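Local coordinates for DNA polymerase III beta subunit (Streptococcus pyogenes, PDB 2AVT), which forms a ring-shaped dimeric sliding clamp that encircles DNA and tethers the replicative polymerase to its template, at the interface of chains A and B. Coordinates in Å, arbitrary orientation; residue numbers count along the deposited sequence, not the author numbering. Chains: chain A/B, DNA polymerase III beta subunit.

Contact 1: the interface of chains A and B. Residues chain A 277, 280-281, 308-311; chain B 81, 85, 112-115.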
loop_
_atom_site.group_PDB
_atom_site.type_symbol
_atom_site.label_atom_id
_atom_site.label_comp_id
_atom_site.label_asym_id
_atom_site.label_seq_id
_atom_site.Cartn_x
_atom_site.Cartn_y
_atom_site.Cartn_z
ATOM N N ARG A 277 9.471 5.903 -20.136
ATOM C CA ARG A 277 10.399 7.012 -19.952
ATOM C C ARG A 277 9.839 8.243 -20.649
ATOM O O ARG A 277 9.971 9.366 -20.159
ATOM C CB ARG A 277 11.759 6.701 -20.562
ATOM C CG ARG A 277 12.476 5.532 -19.962
ATOM C CD ARG A 277 13.844 5.404 -20.596
ATOM N NE ARG A 277 14.418 4.092 -20.340
ATOM C CZ ARG A 277 14.033 2.980 -20.953
ATOM N NH1 ARG A 277 13.082 3.021 -21.872
ATOM N NH2 ARG A 277 14.579 1.821 -20.621
ATOM N N LEU A 280 7.399 9.957 -18.440
ATOM C CA LEU A 280 7.977 10.717 -17.334
ATOM C C LEU A 280 8.284 12.167 -17.696
ATOM O O LEU A 280 8.465 13.007 -16.812
ATOM C CB LEU A 280 9.253 10.037 -16.823
ATOM C CG LEU A 280 9.028 8.739 -16.042
ATOM C CD1 LEU A 280 10.365 8.147 -15.623
ATOM C CD2 LEU A 280 8.155 9.021 -14.824
ATOM N N ILE A 281 8.339 12.467 -18.990
ATOM C CA ILE A 281 8.626 13.829 -19.424
ATOM C C ILE A 281 7.397 14.488 -20.034
ATOM O O ILE A 281 7.104 15.655 -19.759
ATOM C CB ILE A 281 9.771 13.854 -20.454
ATOM C CG1 ILE A 281 11.014 13.194 -19.859
ATOM C CG2 ILE A 281 10.066 15.286 -20.872
ATOM C CD1 ILE A 281 11.455 13.780 -18.541
ATOM N N VAL A 308 10.925 20.879 -17.662
ATOM C CA VAL A 308 11.713 19.786 -17.097
ATOM C C VAL A 308 12.823 19.186 -17.961
ATOM O O VAL A 308 13.928 18.962 -17.470
ATOM C CB VAL A 308 10.788 18.635 -16.610
ATOM C CG1 VAL A 308 9.895 19.128 -15.480
ATOM C CG2 VAL A 308 9.937 18.120 -17.758
ATOM N N GLY A 309 12.548 18.914 -19.233
ATOM C CA GLY A 309 13.591 18.337 -20.066
ATOM C C GLY A 309 13.197 17.803 -21.431
ATOM O O GLY A 309 12.156 18.163 -21.981
ATOM N N LYS A 310 14.043 16.933 -21.977
ATOM C CA LYS A 310 13.823 16.348 -23.297
ATOM C C LYS A 310 14.127 14.857 -23.340
ATOM O O LYS A 310 14.855 14.336 -22.494
ATOM C CB LYS A 310 14.703 17.054 -24.334
ATOM C CG LYS A 310 14.306 18.489 -24.640
ATOM C CD LYS A 310 15.409 19.196 -25.417
ATOM C CE LYS A 310 15.894 18.349 -26.585
ATOM N NZ LYS A 310 16.996 19.027 -27.327
ATOM N N VAL A 311 13.577 14.184 -24.351
ATOM C CA VAL A 311 13.790 12.752 -24.541
ATOM C C VAL A 311 14.111 12.417 -25.996
ATOM O O VAL A 311 13.334 12.724 -26.901
ATOM C CB VAL A 311 12.547 11.925 -24.151
ATOM C CG1 VAL A 311 12.844 10.447 -24.321
ATOM C CG2 VAL A 311 12.148 12.213 -22.725
ATOM N N PHE B 81 11.218 13.664 -9.417
ATOM C CA PHE B 81 11.312 13.639 -10.870
ATOM C C PHE B 81 12.598 12.969 -11.352
ATOM O O PHE B 81 12.560 12.054 -12.177
ATOM C CB PHE B 81 11.241 15.069 -11.407
ATOM C CG PHE B 81 11.295 15.158 -12.901
ATOM C CD1 PHE B 81 10.332 14.540 -13.680
ATOM C CD2 PHE B 81 12.301 15.875 -13.526
ATOM C CE1 PHE B 81 10.372 14.635 -15.056
ATOM C CE2 PHE B 81 12.348 15.975 -14.902
ATOM C CZ PHE B 81 11.381 15.354 -15.669
ATOM N N ILE B 85 13.224 9.241 -13.139
ATOM C CA ILE B 85 13.984 9.140 -14.377
ATOM C C ILE B 85 15.114 8.126 -14.299
ATOM O O ILE B 85 15.206 7.233 -15.137
ATOM C CB ILE B 85 14.592 10.502 -14.782
ATOM C CG1 ILE B 85 13.481 11.478 -15.168
ATOM C CG2 ILE B 85 15.567 10.309 -15.938
ATOM C CD1 ILE B 85 12.598 10.979 -16.291
ATOM N N GLU B 112 18.572 8.848 -24.177
ATOM C CA GLU B 112 19.242 10.065 -23.746
ATOM C C GLU B 112 18.170 11.036 -23.279
ATOM O O GLU B 112 17.237 11.345 -24.019
ATOM C CB GLU B 112 20.047 10.695 -24.887
ATOM C CG GLU B 112 20.866 11.909 -24.445
ATOM C CD GLU B 112 21.653 12.563 -25.576
ATOM O OE1 GLU B 112 21.025 13.113 -26.508
ATOM O OE2 GLU B 112 22.903 12.530 -25.527
ATOM N N ILE B 113 18.300 11.503 -22.043
ATOM C CA ILE B 113 17.337 12.438 -21.481
ATOM C C ILE B 113 18.033 13.634 -20.839
ATOM O O ILE B 113 18.998 13.488 -20.087
ATOM C CB ILE B 113 16.438 11.741 -20.436
ATOM C CG1 ILE B 113 15.487 10.772 -21.148
ATOM C CG2 ILE B 113 15.659 12.777 -19.640
ATOM C CD1 ILE B 113 14.571 9.994 -20.220
ATOM N N THR B 114 17.541 14.824 -21.153
ATOM C CA THR B 114 18.117 16.038 -20.609
ATOM C C THR B 114 17.141 16.715 -19.664
ATOM O O THR B 114 15.973 16.908 -19.998
ATOM C CB THR B 114 18.499 17.013 -21.729
ATOM O OG1 THR B 114 19.560 16.445 -22.505
ATOM C CG2 THR B 114 18.955 18.341 -21.149
ATOM N N LEU B 115 17.629 17.061 -18.476
ATOM C CA LEU B 115 16.810 17.716 -17.467
ATOM C C LEU B 115 17.381 19.091 -17.144
ATOM O O LEU B 115 18.599 19.287 -17.148
ATOM C CB LEU B 115 16.762 16.876 -16.184
ATOM C CG LEU B 115 16.218 15.446 -16.254
ATOM C CD1 LEU B 115 17.150 14.581 -17.077
ATOM C CD2 LEU B 115 16.099 14.880 -14.851
#
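With CG anti to its backbone N (chi1 -179°), B:Phe81 reaches out from helix 79-87 and delivers its ring to chain A, while A:Ile281, at the end of helix 268-282, has CG1 anti to the carbonyl carbon (chi1 -57°) and turns CD1 towards the tip of that ring. The two side chains cross at about a right angle, A:Ile281 CD1 lying 3.3 Å from B:Phe81 CZ. A:Val308 comes obliquely over one ring face, its CG1 above the rim and its CB 3.5 Å from B:Phe81 CZ. The carbonyl oxygen A:Leu280 O sits at the ring edge, in its plane, where the slightly positive aromatic rim may suit a backbone oxygen. A phenylalanine suits this place because its flat ring offers a face to a branched aliphatic chain and an edge to a carbonyl. One helical turn on, B:Ile85 and A:Leu280 slide past each other in opposite directions, B:Ile85 CD1 touching A:Leu280 CB at 3.5 Å.

Beside this apolar cluster, strand 309-314 of chain A pairs antiparallel with strand 111-116 of chain B, continuing a sheet across the dimer boundary. Beta-branched A:Val311 and B:Ile113, well suited to extended chains, lie side by side and point the same way, with CG2 of the valine 4.0 Å from CG1 of the isoleucine. A:Lys310 and B:Thr114 exchange backbone hydrogen bonds: A:Lys310 N gives to B:Thr114 O at 2.8 Å within the carbonyl plane, whereas B:Thr114 N reaches A:Lys310 O at 3.0 Å from 29° above the plane of that carbonyl.

Contact 2: the interface of chains A and B. Residues chain A 88-90, 110-112; chain B 277, 312-314.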
loop_
_atom_site.group_PDB
_atom_site.type_symbol
_atom_site.label_atom_id
_atom_site.label_comp_id
_atom_site.label_asym_id
_atom_site.label_seq_id
_atom_site.Cartn_x
_atom_site.Cartn_y
_atom_site.Cartn_z
ATOM N N SER A 88 -9.349 -12.052 13.721
ATOM C CA SER A 88 -8.592 -11.861 14.950
ATOM C C SER A 88 -8.772 -12.984 15.965
ATOM O O SER A 88 -8.054 -13.018 16.966
ATOM C CB SER A 88 -8.996 -10.553 15.631
ATOM O OG SER A 88 -10.169 -10.755 16.402
ATOM N N LEU A 89 -9.722 -13.889 15.724
ATOM C CA LEU A 89 -9.983 -14.975 16.675
ATOM C C LEU A 89 -8.792 -15.914 16.754
ATOM O O LEU A 89 -8.150 -16.208 15.745
ATOM C CB LEU A 89 -11.269 -15.708 16.308
ATOM C CG LEU A 89 -12.484 -14.805 16.574
ATOM C CD1 LEU A 89 -13.769 -15.479 16.108
ATOM C CD2 LEU A 89 -12.563 -14.498 18.060
ATOM N N PRO A 90 -8.490 -16.401 17.969
ATOM C CA PRO A 90 -7.371 -17.295 18.271
ATOM C C PRO A 90 -7.321 -18.731 17.737
ATOM O O PRO A 90 -6.305 -19.135 17.182
ATOM C CB PRO A 90 -7.304 -17.236 19.798
ATOM C CG PRO A 90 -8.756 -17.199 20.177
ATOM C CD PRO A 90 -9.363 -16.234 19.148
ATOM N N LYS A 110 -10.536 -19.615 24.119
ATOM C CA LYS A 110 -10.981 -18.994 25.360
ATOM C C LYS A 110 -11.604 -17.631 25.115
ATOM O O LYS A 110 -11.946 -16.927 26.066
ATOM C CB LYS A 110 -9.792 -18.828 26.303
ATOM C CG LYS A 110 -9.189 -20.138 26.756
ATOM C CD LYS A 110 -7.703 -19.975 26.994
ATOM C CE LYS A 110 -7.035 -19.462 25.726
ATOM N NZ LYS A 110 -5.555 -19.569 25.788
ATOM N N SER A 111 -11.752 -17.262 23.844
ATOM C CA SER A 111 -12.304 -15.962 23.491
ATOM C C SER A 111 -13.767 -16.006 23.067
ATOM O O SER A 111 -14.151 -16.788 22.193
ATOM C CB SER A 111 -11.460 -15.330 22.373
ATOM O OG SER A 111 -11.851 -13.988 22.133
ATOM N N GLU A 112 -14.583 -15.180 23.713
ATOM C CA GLU A 112 -16.000 -15.084 23.393
ATOM C C GLU A 112 -16.352 -13.636 23.048
ATOM O O GLU A 112 -16.265 -12.739 23.899
ATOM C CB GLU A 112 -16.867 -15.534 24.559
ATOM C CG GLU A 112 -18.345 -15.342 24.258
ATOM C CD GLU A 112 -19.241 -15.705 25.414
ATOM O OE1 GLU A 112 -19.432 -16.910 25.664
ATOM O OE2 GLU A 112 -19.751 -14.778 26.081
ATOM N N ARG B 277 -7.921 -7.968 20.174
ATOM C CA ARG B 277 -9.281 -8.483 20.103
ATOM C C ARG B 277 -10.167 -7.516 20.876
ATOM O O ARG B 277 -11.250 -7.120 20.418
ATOM C CB ARG B 277 -9.340 -9.861 20.764
ATOM C CG ARG B 277 -10.114 -10.911 20.013
ATOM C CD ARG B 277 -9.227 -12.072 19.648
ATOM N NE ARG B 277 -8.598 -12.721 20.805
ATOM C CZ ARG B 277 -7.439 -13.369 20.723
ATOM N NH1 ARG B 277 -6.804 -13.420 19.563
ATOM N NH2 ARG B 277 -6.899 -13.946 21.793
ATOM N N ASN B 312 -15.465 -11.166 26.154
ATOM C CA ASN B 312 -15.233 -11.827 27.424
ATOM C C ASN B 312 -14.204 -12.881 27.077
ATOM O O ASN B 312 -14.517 -13.851 26.390
ATOM C CB ASN B 312 -16.494 -12.504 27.947
ATOM C CG ASN B 312 -16.245 -13.237 29.246
ATOM O OD1 ASN B 312 -15.275 -13.997 29.368
ATOM N ND2 ASN B 312 -17.114 -13.016 30.228
ATOM N N GLU B 313 -12.973 -12.688 27.530
ATOM C CA GLU B 313 -11.931 -13.636 27.202
ATOM C C GLU B 313 -11.047 -14.053 28.368
ATOM O O GLU B 313 -10.530 -13.198 29.090
ATOM C CB GLU B 313 -11.043 -13.055 26.098
ATOM C CG GLU B 313 -9.965 -14.020 25.612
ATOM C CD GLU B 313 -9.194 -13.481 24.434
ATOM O OE1 GLU B 313 -9.800 -12.763 23.615
ATOM O OE2 GLU B 313 -7.992 -13.787 24.311
ATOM N N ASP B 314 -10.875 -15.367 28.537
ATOM C CA ASP B 314 -10.009 -15.905 29.590
ATOM C C ASP B 314 -8.576 -15.918 29.061
ATOM O O ASP B 314 -8.316 -16.350 27.930
ATOM C CB ASP B 314 -10.433 -17.327 29.996
ATOM C CG ASP B 314 -11.762 -17.359 30.741
ATOM O OD1 ASP B 314 -12.010 -16.473 31.586
ATOM O OD2 ASP B 314 -12.565 -18.285 30.492
#
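B:Arg277 buries the most surface here, and its bent chain (chi2 119°, chi3 58°) carries the guanidinium from helix 268-282 to the end of helix 79-88 in chain A. There NH1 gives a hydrogen bond to the backbone oxygen A:Ser88 O at 2.9 Å, nearly along the C=O axis, so the cationic group meets a carbonyl near the helix C-terminus, where the helix dipole would be expected to favour positive charge. A:Pro90 crosses obliquely over one guanidinium face, its CD 3.8 Å from B:Arg277 CZ and over the centre of the plane. Arginine fits because its planar head can bond at the rim while an apolar ring covers a face.

Another edge of the guanidinium is held within chain B by B:Glu313, extended beyond CG. In this side-on grip NE hydrogen-bonds OE1 and B:Arg277 NH2 makes a salt bridge to B:Glu313 OE2 at 2.7 Å, each oxygen using its syn lone pair. The two points fix the guanidinium's rotation. B:Glu313 OE1 also accepts the hydroxyl A:Ser111 OG at 2.8 Å, from 55° above the carboxylate plane. Serine's short hydroxyl can donate straight from its strand, and glutamate's length lets one carboxylate serve both subunits.

A:Lys110 and B:Asp314, the next most buried, meet mainly through backbone: B:Asp314 N gives to A:Lys110 O at 3.1 Å, while A:Lys110 CB packs 3.3 Å from B:Asp314 O. Farther along, A:Glu112 and B:Asn312 exchange a reciprocal backbone pair, the donor B:Asn312 N lying 2.9 Å from A:Glu112 O. The antiparallel strand pairing and the arginine clasp together seal one joint of the clamp ring.

Contact 1 and contact 2 lie about 56 Å apart, on the two subunit joints of the ring, and their chain roles are exchanged. Both draw on the helix starting at residue 79 (79-87 in chain B, 79-88 in chain A), helix 268-282 and strands 111-116 and 309-314. By the two-fold symmetry they show different portions of one repeated interface: both hold part of the strand pairing, contact 1 adding the apolar cluster and contact 2 the polar clasp. Residues 277 and 112 appear in both; the arginine takes different side-chain torsions in the two copies, barely buried in contact 1 but dominant in contact 2. Head-to-tail joining closes the ring around DNA.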